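Local coordinates for protein ATP-citrate lyase beta-subunit (Chlorobium limicola, PDB 6HXJ) that probably forms, with a partner protein, the ATP-citrate lyase that uses ATP and coenzyme A to split citrate into acetyl-CoA and oxaloacetate, at residues D244-G249 and A296-E301. Numbering follows the deposited sequence.
With COA (coenzyme A), chain B.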
ATOM      1  N   ASP A 244      13.558 -47.080   7.824  1.00103.78           N
ATOM      2  CA  ASP A 244      14.924 -46.619   7.583  1.00101.35           C
ATOM      3  C   ASP A 244      15.067 -45.903   6.244  1.00104.15           C
ATOM      4  O   ASP A 244      15.638 -44.815   6.221  1.00101.95           O
ATOM      5  CB  ASP A 244      15.937 -47.778   7.719  1.00103.22           C
ATOM      6  CG  ASP A 244      17.412 -47.421   7.869  1.00124.05           C
ATOM      7  OD1 ASP A 244      17.769 -46.236   7.668  1.00127.27           O
ATOM      8  OD2 ASP A 244      18.214 -48.332   8.162  1.00133.19           O
ATOM      9  N   SER A 245      14.555 -46.489   5.145  1.00102.76           N
ATOM     10  CA  SER A 245      14.645 -45.891   3.810  1.00105.53           C
ATOM     11  C   SER A 245      14.030 -44.479   3.741  1.00109.45           C
ATOM     12  O   SER A 245      14.599 -43.583   3.111  1.00109.70           O
ATOM     13  CB  SER A 245      14.009 -46.813   2.773  1.00114.60           C
ATOM     14  OG  SER A 245      12.622 -46.977   3.012  1.00129.08           O
ATOM     15  N   ARG A 246      12.885 -44.298   4.419  1.00105.10           N
ATOM     16  CA  ARG A 246      12.146 -43.043   4.482  1.00104.86           C
ATOM     17  C   ARG A 246      12.867 -41.992   5.326  1.00101.95           C
ATOM     18  O   ARG A 246      12.715 -40.813   5.047  1.00102.91           O
ATOM     19  CB  ARG A 246      10.715 -43.290   5.013  1.00106.18           C
ATOM     20  CG  ARG A 246       9.813 -44.052   4.026  1.00120.78           C
ATOM     21  CD  ARG A 246       8.584 -44.674   4.679  1.00141.85           C
ATOM     22  NE  ARG A 246       7.436 -43.759   4.733  1.00158.38           N
ATOM     23  CZ  ARG A 246       6.984 -43.175   5.842  1.00167.47           C
ATOM     24  NH1 ARG A 246       7.573 -43.405   7.011  1.00149.58           N
ATOM     25  NH2 ARG A 246       5.934 -42.362   5.792  1.00148.66           N
ATOM     26  N   ILE A 247      13.649 -42.400   6.342  1.00 92.75           N
ATOM     27  CA  ILE A 247      14.298 -41.474   7.280  1.00 87.69           C
ATOM     28  C   ILE A 247      15.767 -41.177   6.957  1.00 91.88           C
ATOM     29  O   ILE A 247      16.465 -42.031   6.424  1.00 93.19           O
ATOM     30  CB  ILE A 247      14.128 -41.879   8.780  1.00 86.61           C
ATOM     31  CG1 ILE A 247      14.902 -43.150   9.158  1.00 83.85           C
ATOM     32  CG2 ILE A 247      12.668 -41.978   9.183  1.00 89.41           C
ATOM     33  CD1 ILE A 247      15.391 -43.156  10.600  1.00 83.45           C
ATOM     34  N   LYS A 248      16.247 -39.969   7.356  1.00 86.99           N
ATOM     35  CA  LYS A 248      17.632 -39.530   7.160  1.00 84.99           C
ATOM     36  C   LYS A 248      18.587 -40.282   8.086  1.00 88.15           C
ATOM     37  O   LYS A 248      19.715 -40.609   7.674  1.00 86.34           O
ATOM     38  CB  LYS A 248      17.761 -38.012   7.279  1.00 85.88           C
ATOM     39  CG  LYS A 248      17.489 -37.297   5.958  1.00107.46           C
ATOM     40  CD  LYS A 248      17.107 -35.843   6.163  1.00124.89           C
ATOM     41  CE  LYS A 248      16.305 -35.262   5.009  1.00136.59           C
ATOM     42  NZ  LYS A 248      15.808 -33.885   5.303  1.00138.37           N
ATOM     43  N   GLY A 249      18.091 -40.635   9.284  1.00 84.35           N
ATOM     44  CA  GLY A 249      18.847 -41.457  10.225  1.00 81.84           C
ATOM     45  C   GLY A 249      18.871 -42.924   9.819  1.00 86.68           C
ATOM     46  O   GLY A 249      18.601 -43.279   8.662  1.00 87.75           O
ATOM     47  N   ALA A 296      14.587 -40.067  13.813  1.00 95.13           N
ATOM     48  CA  ALA A 296      13.348 -39.437  14.291  1.00 95.83           C
ATOM     49  C   ALA A 296      12.756 -40.246  15.441  1.00 99.61           C
ATOM     50  O   ALA A 296      12.860 -41.480  15.431  1.00 98.89           O
ATOM     51  CB  ALA A 296      12.361 -39.322  13.162  1.00 98.94           C
ATOM     52  N   ASP A 297      12.183 -39.569  16.434  1.00 95.21           N
ATOM     53  CA  ASP A 297      11.646 -40.281  17.621  1.00 94.12           C
ATOM     54  C   ASP A 297      10.662 -41.364  17.191  1.00 97.58           C
ATOM     55  O   ASP A 297      10.799 -42.496  17.670  1.00 96.43           O
ATOM     56  CB  ASP A 297      10.992 -39.324  18.610  1.00 97.27           C
ATOM     57  CG  ASP A 297      10.280 -38.184  17.921  1.00112.67           C
ATOM     58  OD1 ASP A 297      10.369 -38.113  16.695  1.00115.59           O
ATOM     59  OD2 ASP A 297       9.655 -37.382  18.622  1.00119.38           O
ATOM     60  N   TRP A 298       9.701 -41.025  16.333  1.00 94.80           N
ATOM     61  CA  TRP A 298       8.719 -42.040  15.929  1.00 94.41           C
ATOM     62  C   TRP A 298       9.373 -43.337  15.419  1.00 99.40           C
ATOM     63  O   TRP A 298       8.902 -44.414  15.762  1.00101.01           O
ATOM     64  CB  TRP A 298       7.728 -41.460  14.934  1.00 94.07           C
ATOM     65  CG  TRP A 298       8.332 -40.997  13.652  1.00 93.63           C
ATOM     66  CD1 TRP A 298       8.769 -39.742  13.348  1.00 95.57           C
ATOM     67  CD2 TRP A 298       8.521 -41.789  12.471  1.00 94.60           C
ATOM     68  NE1 TRP A 298       9.203 -39.695  12.043  1.00 95.53           N
ATOM     69  CE2 TRP A 298       9.057 -40.939  11.479  1.00 98.53           C
ATOM     70  CE3 TRP A 298       8.278 -43.139  12.151  1.00 97.24           C
ATOM     71  CZ2 TRP A 298       9.348 -41.393  10.184  1.00 99.60           C
ATOM     72  CZ3 TRP A 298       8.555 -43.582  10.867  1.00100.31           C
ATOM     73  CH2 TRP A 298       9.094 -42.717   9.901  1.00101.22           C
ATOM     74  N   ALA A 299      10.452 -43.229  14.624  1.00 95.26           N
ATOM     75  CA  ALA A 299      11.170 -44.393  14.104  1.00 94.87           C
ATOM     76  C   ALA A 299      11.807 -45.200  15.254  1.00 97.83           C
ATOM     77  O   ALA A 299      11.840 -46.434  15.225  1.00 97.47           O
ATOM     78  CB  ALA A 299      12.233 -43.930  13.116  1.00 94.21           C
ATOM     79  N   VAL A 300      12.307 -44.474  16.262  1.00 93.55           N
ATOM     80  CA  VAL A 300      12.924 -45.034  17.459  1.00 92.77           C
ATOM     81  C   VAL A 300      11.815 -45.712  18.267  1.00102.69           C
ATOM     82  O   VAL A 300      12.035 -46.809  18.758  1.00103.11           O
ATOM     83  CB  VAL A 300      13.678 -43.975  18.293  1.00 93.76           C
ATOM     84  CG1 VAL A 300      14.292 -44.584  19.542  1.00 91.59           C
ATOM     85  CG2 VAL A 300      14.763 -43.291  17.467  1.00 92.23           C
ATOM     86  N   GLU A 301      10.619 -45.076  18.366  1.00101.93           N
ATOM     87  CA  GLU A 301       9.441 -45.604  19.060  1.00104.02           C
ATOM     88  C   GLU A 301       8.987 -46.890  18.356  1.00105.63           C
ATOM     89  O   GLU A 301       8.673 -47.882  19.028  1.00106.36           O
ATOM     90  CB  GLU A 301       8.323 -44.542  19.085  1.00108.07           C
ATOM     91  CG  GLU A 301       7.116 -44.880  19.939  1.00126.67           C
ATOM     92  CD  GLU A 301       6.084 -43.772  20.062  1.00162.96           C
ATOM     93  OE1 GLU A 301       5.018 -44.036  20.665  1.00170.78           O
ATOM     94  OE2 GLU A 301       6.352 -42.635  19.601  1.00156.01           O
TER
HETATM   95  N1A COA B1001       6.682 -28.113   2.647  1.00 66.76           N
HETATM   96  C2A COA B1001       6.994 -29.380   2.360  1.00 63.77           C
HETATM   97  N3A COA B1001       8.118 -30.042   2.634  1.00 67.45           N
HETATM   98  C4A COA B1001       9.010 -29.252   3.253  1.00 70.54           C
HETATM   99  C5A COA B1001       8.838 -27.921   3.593  1.00 71.78           C
HETATM  100  C6A COA B1001       7.588 -27.347   3.295  1.00 68.46           C
HETATM  101  N6A COA B1001       7.215 -26.140   3.712  1.00 69.26           N
HETATM  102  N7A COA B1001       9.976 -27.420   4.213  1.00 73.99           N
HETATM  103  C8A COA B1001      10.785 -28.451   4.253  1.00 71.30           C
HETATM  104  N9A COA B1001      10.271 -29.588   3.684  1.00 72.93           N
HETATM  105  C1B COA B1001      10.942 -30.873   3.510  1.00 79.66           C
HETATM  106  C2B COA B1001      12.239 -30.802   2.698  1.00 78.11           C
HETATM  107  O2B COA B1001      12.000 -30.833   1.293  1.00 71.54           O
HETATM  108  C3B COA B1001      13.010 -31.985   3.285  1.00 82.68           C
HETATM  109  O3B COA B1001      12.533 -33.220   2.707  1.00 86.04           O
HETATM  110  P3B COA B1001      13.303 -34.228   1.680  1.00 89.00           P
HETATM  111  O7A COA B1001      13.016 -35.640   2.238  1.00 94.67           O
HETATM  112  O8A COA B1001      14.816 -34.015   1.749  1.00 87.22           O
HETATM  113  O9A COA B1001      12.742 -34.031   0.323  1.00 89.90           O
HETATM  114  C4B COA B1001      12.597 -31.991   4.758  1.00 87.74           C
HETATM  115  O4B COA B1001      11.293 -31.372   4.789  1.00 86.56           O
HETATM  116  C5B COA B1001      13.507 -31.306   5.753  1.00 98.82           C
HETATM  117  O5B COA B1001      14.555 -30.586   5.057  1.00112.03           O
HETATM  118  P1A COA B1001      14.869 -28.977   4.896  1.00122.57           P
HETATM  119  O1A COA B1001      15.076 -28.507   3.497  1.00122.75           O
HETATM  120  O2A COA B1001      13.857 -28.148   5.693  1.00119.95           O
HETATM  121  O3A COA B1001      16.248 -28.995   5.691  1.00132.68           O
HETATM  122  P2A COA B1001      16.634 -28.884   7.231  1.00140.22           P
HETATM  123  O4A COA B1001      16.900 -30.333   7.743  1.00140.94           O
HETATM  124  O5A COA B1001      17.694 -27.871   7.399  1.00140.72           O
HETATM  125  O6A COA B1001      15.316 -28.362   7.990  1.00141.61           O
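Trp298 NE1 is hydrogen-bonded to the backbone of a chain of another protein, while the six-membered end of the same indole meets Arg246 and Ile247. One side chain thus serves an intersubunit joint and an intrachain one, within the region of the ATP citrate lyase citrate-binding family, related to succinyl-CoA synthetase, an alpha/beta fold built on a mixed sheet. Helix 235-246 leads into the outermost strand 250-255; helix 297-309 is the helix of a beta-alpha-beta crossover between the parallel strands 287-292 and 315-318. The contact joins the C-terminal end of the former to the first turn of the latter.

Ile247, where the chain leaves helical geometry, carries most of the packing. Its CG2 lies 3.5 Å from Trp298 CZ2, approaching the ring obliquely, and the other branch diverges to place CD1 4.1 Å from Ala299 CB. Chi1 near 69° sets CG1 between the backbone N and the carbonyl carbon and CG2 anti to that carbon, which turns the two branches to different partners. Ile243, one turn back, also touches both Trp298 and Ala299, extending the apolar patch along helix 235-246.

Arg246 adds a contact of another kind. Its chain bends at chi3 and brings NH1 to 3.3 Å from Trp298 CH2, which lies near the guanidinium plane, at its edge, while NH1 meets the indole obliquely; the two planes are 71° apart, a geometry unlike a stacked cation-pi pair. Putting an alanine in place of Trp298 would probably leave the other protein's backbone without its N-H donor and open a gap beside Ile247 CG2. Lys248, which follows Ile247, extends away from helix 297-309 until its NZ lies 3.5 Å from both C5B and O5B of the bound coenzyme A.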